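PDB 4GDZ: uncharacterized protein, which is of unknown function but belongs to the DUF4251 family, folds as a strongly bent antiparallel beta-sheet and carries a bound magnesium ion in the crystal. Local coordinates for residues R77-V82 with T98-V103; I125-Q130 with N147-S152. All blocks are in the same frame, centred on the assembly; numbering follows the deposited sequence.

Contact 1 (R77-V82 with T98-V103); sequences RGTVQV and TVDGTV
Thr-79, Gln-81, Thr-98 and Asp-100 share one face of this antiparallel strand pair. Thr-79 and Asp-100 cross obliquely: with CG anti to the backbone N (chi1 -177°), the carboxylate swings across so that Thr-79 OG1 donates to Asp-100 OD1 at 2.8 Å, from above the carboxylate plane. Gln-81 lies alongside Thr-98, its extended chain bringing NE2 to Thr-98 OG1 at 3.3 Å, with the hydroxyl in the amide plane. An alanine in place of Gln-81 removes the amide and CG, and would probably leave the Thr-98 hydroxyl less firmly oriented. On the other face Val-80 and Val-99 run side by side, CG1 of Val-80 3.8 Å from CB of Val-99, and both rest on Ile-122. Arg-77 bends at chi2 and chi3 until Gly-101 O lies over one guanidinium face, offset toward its rim. Gly-78 and Gly-101 exchange two nearly straight backbone bonds, and Val-103 CG2 sits 3.6 Å from Gly-78 N. Val-80 and Val-99 form the next hydrogen-bonded pair. This is the register of an antiparallel beta-hairpin, strands 77-85 and 94-100; the chain then turns a corner at Gly-101 toward strand 102-110, where Thr-102 still pairs with Arg-77.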
loop_
_atom_site.group_PDB
_atom_site.type_symbol
_atom_site.label_atom_id
_atom_site.label_comp_id
_atom_site.label_asym_id
_atom_site.label_seq_id
_atom_site.Cartn_x
_atom_site.Cartn_y
_atom_site.Cartn_z
ATOM N N ARG A 77 6.746 -27.109 15.163
ATOM C CA ARG A 77 7.592 -27.168 13.983
ATOM C C ARG A 77 7.037 -26.235 12.914
ATOM O O ARG A 77 5.825 -26.024 12.796
ATOM C CB ARG A 77 7.662 -28.590 13.393
ATOM C CG ARG A 77 8.058 -29.692 14.370
ATOM C CD ARG A 77 9.524 -29.681 14.745
ATOM N NE ARG A 77 10.410 -29.799 13.580
ATOM C CZ ARG A 77 11.745 -29.791 13.643
ATOM N NH1 ARG A 77 12.371 -29.700 14.818
ATOM N NH2 ARG A 77 12.459 -29.882 12.526
ATOM N N GLY A 78 7.933 -25.694 12.116
ATOM C CA GLY A 78 7.526 -24.835 11.040
ATOM C C GLY A 78 8.534 -24.823 9.930
ATOM O O GLY A 78 9.699 -25.220 10.107
ATOM N N THR A 79 8.064 -24.345 8.781
ATOM C CA THR A 79 8.840 -24.209 7.569
ATOM C C THR A 79 8.394 -22.938 6.846
ATOM O O THR A 79 7.199 -22.699 6.640
ATOM C CB THR A 79 8.596 -25.404 6.604
ATOM O OG1 THR A 79 8.880 -26.624 7.280
ATOM C CG2 THR A 79 9.503 -25.320 5.362
ATOM N N VAL A 80 9.361 -22.142 6.472
ATOM C CA VAL A 80 9.127 -21.031 5.561
ATOM C C VAL A 80 9.966 -21.258 4.323
ATOM O O VAL A 80 11.165 -21.551 4.389
ATOM C CB VAL A 80 9.372 -19.646 6.186
ATOM C CG1 VAL A 80 10.730 -19.543 6.843
ATOM C CG2 VAL A 80 9.213 -18.538 5.114
ATOM N N GLN A 81 9.309 -21.149 3.176
ATOM C CA GLN A 81 9.997 -21.182 1.910
ATOM C C GLN A 81 9.496 -19.999 1.070
ATOM O O GLN A 81 8.302 -19.845 0.890
ATOM C CB GLN A 81 9.746 -22.493 1.169
ATOM C CG GLN A 81 10.515 -22.584 -0.167
ATOM C CD GLN A 81 10.595 -23.995 -0.698
ATOM O OE1 GLN A 81 9.608 -24.531 -1.201
ATOM N NE2 GLN A 81 11.776 -24.615 -0.578
ATOM N N VAL A 82 10.425 -19.198 0.562
ATOM C CA VAL A 82 10.133 -18.068 -0.338
ATOM C C VAL A 82 11.115 -18.166 -1.492
ATOM O O VAL A 82 12.295 -18.402 -1.277
ATOM C CB VAL A 82 10.278 -16.697 0.379
ATOM C CG1 VAL A 82 10.096 -15.530 -0.624
ATOM C CG2 VAL A 82 9.277 -16.592 1.536
ATOM N N THR A 98 14.851 -20.361 2.554
ATOM C CA THR A 98 14.181 -21.541 3.127
ATOM C C THR A 98 14.692 -21.792 4.546
ATOM O O THR A 98 15.884 -21.894 4.777
ATOM C CB THR A 98 14.382 -22.808 2.254
ATOM O OG1 THR A 98 13.856 -22.559 0.950
ATOM C CG2 THR A 98 13.679 -24.067 2.849
ATOM N N VAL A 99 13.780 -21.862 5.505
ATOM C CA VAL A 99 14.149 -22.217 6.885
ATOM C C VAL A 99 13.170 -23.277 7.351
ATOM O O VAL A 99 11.943 -23.072 7.354
ATOM C CB VAL A 99 14.063 -20.998 7.842
ATOM C CG1 VAL A 99 14.637 -21.376 9.224
ATOM C CG2 VAL A 99 14.796 -19.795 7.243
ATOM N N ASP A 100 13.709 -24.398 7.782
ATOM C CA ASP A 100 12.903 -25.510 8.286
ATOM C C ASP A 100 13.383 -25.822 9.684
ATOM O O ASP A 100 14.564 -26.107 9.870
ATOM C CB ASP A 100 13.113 -26.711 7.347
ATOM C CG ASP A 100 12.261 -27.929 7.720
ATOM O OD1 ASP A 100 11.236 -27.735 8.384
ATOM O OD2 ASP A 100 12.605 -29.062 7.315
ATOM N N GLY A 101 12.495 -25.773 10.673
ATOM C CA GLY A 101 12.888 -26.064 12.041
ATOM C C GLY A 101 11.783 -25.897 13.068
ATOM O O GLY A 101 10.678 -26.382 12.890
ATOM N N THR A 102 12.108 -25.235 14.165
ATOM C CA THR A 102 11.210 -25.152 15.300
ATOM C C THR A 102 10.636 -23.744 15.395
ATOM O O THR A 102 11.266 -22.779 14.967
ATOM C CB THR A 102 11.923 -25.502 16.608
ATOM O OG1 THR A 102 13.058 -24.655 16.705
ATOM C CG2 THR A 102 12.341 -27.012 16.642
ATOM N N VAL A 103 9.431 -23.652 15.948
ATOM C CA VAL A 103 8.697 -22.385 16.072
ATOM C C VAL A 103 8.808 -21.899 17.493
ATOM O O VAL A 103 8.630 -22.665 18.415
ATOM C CB VAL A 103 7.217 -22.581 15.687
ATOM C CG1 VAL A 103 6.389 -21.344 15.999
ATOM C CG2 VAL A 103 7.107 -22.933 14.206
HETATM O O HOH W 1 10.204 -28.436 10.778
HETATM O O HOH W 2 14.132 -20.662 -1.022
#

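Contact 2 (I125-Q130 with N147-S152). With MG (magnesium ion), chain B.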
loop_
_atom_site.group_PDB
_atom_site.type_symbol
_atom_site.label_atom_id
_atom_site.label_comp_id
_atom_site.label_asym_id
_atom_site.label_seq_id
_atom_site.Cartn_x
_atom_site.Cartn_y
_atom_site.Cartn_z
ATOM N N ILE A 125 19.015 -24.710 11.328
ATOM C CA ILE A 125 20.418 -24.940 11.682
ATOM C C ILE A 125 21.276 -23.855 11.028
ATOM O O ILE A 125 21.442 -23.832 9.798
ATOM C CB ILE A 125 20.868 -26.353 11.281
ATOM C CG1 ILE A 125 19.983 -27.387 12.003
ATOM C CG2 ILE A 125 22.339 -26.564 11.657
ATOM C CD1 ILE A 125 20.223 -28.813 11.569
ATOM N N GLY A 126 21.777 -22.941 11.862
ATOM C CA GLY A 126 22.589 -21.817 11.424
ATOM C C GLY A 126 21.841 -20.679 10.729
ATOM O O GLY A 126 22.467 -19.797 10.168
ATOM N N ILE A 127 20.516 -20.707 10.746
ATOM C CA ILE A 127 19.698 -19.739 10.015
ATOM C C ILE A 127 18.358 -19.675 10.749
ATOM O O ILE A 127 17.847 -20.684 11.227
ATOM C CB ILE A 127 19.505 -20.112 8.489
ATOM C CG1 ILE A 127 18.728 -19.005 7.729
ATOM C CG2 ILE A 127 18.837 -21.483 8.260
ATOM C CD1 ILE A 127 18.689 -19.186 6.211
ATOM N N SER A 128 17.763 -18.492 10.791
ATOM C CA SER A 128 16.413 -18.332 11.347
ATOM C C SER A 128 15.696 -17.230 10.614
ATOM O O SER A 128 16.311 -16.471 9.856
ATOM C CB SER A 128 16.493 -18.029 12.848
ATOM O OG SER A 128 17.148 -16.786 13.059
ATOM N N ALA A 129 14.398 -17.137 10.823
ATOM C CA ALA A 129 13.616 -16.046 10.231
ATOM C C ALA A 129 12.579 -15.605 11.251
ATOM O O ALA A 129 11.927 -16.435 11.878
ATOM C CB ALA A 129 12.912 -16.463 8.925
ATOM N N GLN A 130 12.446 -14.289 11.399
ATOM C CA GLN A 130 11.367 -13.677 12.174
ATOM C C GLN A 130 10.184 -13.326 11.256
ATOM O O GLN A 130 10.357 -12.767 10.169
ATOM C CB GLN A 130 11.881 -12.446 12.899
ATOM C CG GLN A 130 10.822 -11.850 13.812
ATOM C CD GLN A 130 11.448 -10.853 14.732
ATOM O OE1 GLN A 130 11.961 -9.831 14.281
ATOM N NE2 GLN A 130 11.445 -11.160 16.015
ATOM N N ASN A 147 11.777 -12.009 7.827
ATOM C CA ASN A 147 13.041 -11.354 8.097
ATOM C C ASN A 147 14.109 -12.373 8.477
ATOM O O ASN A 147 14.204 -12.745 9.653
ATOM C CB ASN A 147 12.832 -10.298 9.218
ATOM C CG ASN A 147 14.084 -9.498 9.538
ATOM O OD1 ASN A 147 15.116 -9.642 8.907
ATOM N ND2 ASN A 147 13.991 -8.655 10.557
ATOM N N PRO A 148 14.943 -12.808 7.503
ATOM C CA PRO A 148 15.987 -13.796 7.829
ATOM C C PRO A 148 17.081 -13.196 8.694
ATOM O O PRO A 148 17.285 -12.005 8.660
ATOM C CB PRO A 148 16.556 -14.172 6.442
ATOM C CG PRO A 148 15.436 -13.880 5.495
ATOM C CD PRO A 148 14.850 -12.610 6.039
ATOM N N ASN A 149 17.781 -14.011 9.472
ATOM C CA ASN A 149 18.722 -13.456 10.447
ATOM C C ASN A 149 20.010 -12.915 9.831
ATOM O O ASN A 149 20.720 -12.174 10.495
ATOM C CB ASN A 149 19.114 -14.505 11.495
ATOM C CG ASN A 149 20.027 -15.561 10.910
ATOM O OD1 ASN A 149 19.654 -16.273 9.984
ATOM N ND2 ASN A 149 21.258 -15.578 11.360
ATOM N N PHE A 150 20.332 -13.268 8.587
ATOM C CA PHE A 150 21.682 -12.975 8.063
ATOM C C PHE A 150 21.884 -11.561 7.529
ATOM O O PHE A 150 23.015 -11.128 7.357
ATOM C CB PHE A 150 22.134 -14.029 7.025
ATOM C CG PHE A 150 21.146 -14.260 5.911
ATOM C CD1 PHE A 150 21.051 -13.361 4.851
ATOM C CD2 PHE A 150 20.329 -15.377 5.911
ATOM C CE1 PHE A 150 20.147 -13.570 3.812
ATOM C CE2 PHE A 150 19.413 -15.578 4.891
ATOM C CZ PHE A 150 19.314 -14.671 3.853
ATOM N N ASN A 151 20.820 -10.852 7.203
ATOM C CA ASN A 151 20.965 -9.431 6.918
ATOM C C ASN A 151 19.674 -8.722 7.277
ATOM O O ASN A 151 18.716 -9.370 7.690
ATOM C CB ASN A 151 21.429 -9.174 5.462
ATOM C CG ASN A 151 20.424 -9.617 4.411
ATOM O OD1 ASN A 151 19.243 -9.406 4.553
ATOM N ND2 ASN A 151 20.921 -10.198 3.317
ATOM N N SER A 152 19.655 -7.400 7.145
ATOM C CA SER A 152 18.550 -6.575 7.643
ATOM C C SER A 152 17.360 -6.515 6.655
ATOM O O SER A 152 16.292 -6.022 7.008
ATOM C CB SER A 152 19.064 -5.152 7.932
ATOM O OG SER A 152 19.281 -4.532 6.674
HETATM MG MG MG B . 16.699 -10.080 7.227
HETATM O O HOH W 3 22.168 -17.397 8.826
HETATM O O HOH W 4 11.256 -8.752 11.775
#
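Backbone hydrogen bonds set the pairing. Gln-130 and Asn-147 form an antiparallel hydrogen-bonded pair, with Gln-130 N on Asn-147 O at 2.9 Å and Asn-147 N on Gln-130 O at 2.8 Å. Ala-129 faces Pro-148 in the adjacent non-hydrogen-bonded pair. Beyond it Asn-149 N still reaches Ser-128 O, although the bond is bent to 140°. One side chain then stands in for a backbone carbonyl: Asn-149, its CG in the crowded position between the backbone N and carbonyl carbon (chi1 72°), turns OD1 to Ser-128 N, 3.0 Å away and well above the amide plane. A water shared with Gly-126 O gives that oxygen a second donor. Another water joins Gln-130 OE1 to Asn-147 ND2. Apolar contact is slight: Ile-127 and Phe-150 lie side by side, CD1 of Ile-127 meeting CE2 of Phe-150 at the ring edge, 3.9 Å away. Metal bonds complete the set. Asn-147 OD1, Pro-148 O and Asn-151 O bind magnesium, the shortest of these three bonds coming from Asn-151 O at 2.2 Å, while Asn-153 O supplies a further ligand. All four protein ligands are neutral amide oxygens, three of them from the backbone, so no carboxylate among them offsets the ion's charge. Asn-147 is tied to the sheet through its backbone and to the ion through OD1, and the ion would probably polarise its amide, whose ND2 donates to the water.

How the contacts relate
Contact 1 comes first along the chain and closes before contact 2 opens; their centres are about 11 Å apart. Each joins neighbouring strands of the same antiparallel sheet: 77-85 with 94-100 in contact 1, 128-135 with 141-148 in contact 2. Although these two hairpins are not adjacent in strand order, the bent sheet brings them together. Val-99 packs there with CG1 3.8 Å from Ile-127 O and CG2 4.2 Å from Ala-129 CB. Strand 116-123 lies between 128-135 and 102-110, and its Ile-122 packs on the valines of contact 1 and pairs with Ala-129. Thus the end of hairpin 128-135/141-148 that carries the magnesium loop is packed onto hairpin 77-85/94-100, within a single DUF4251 domain.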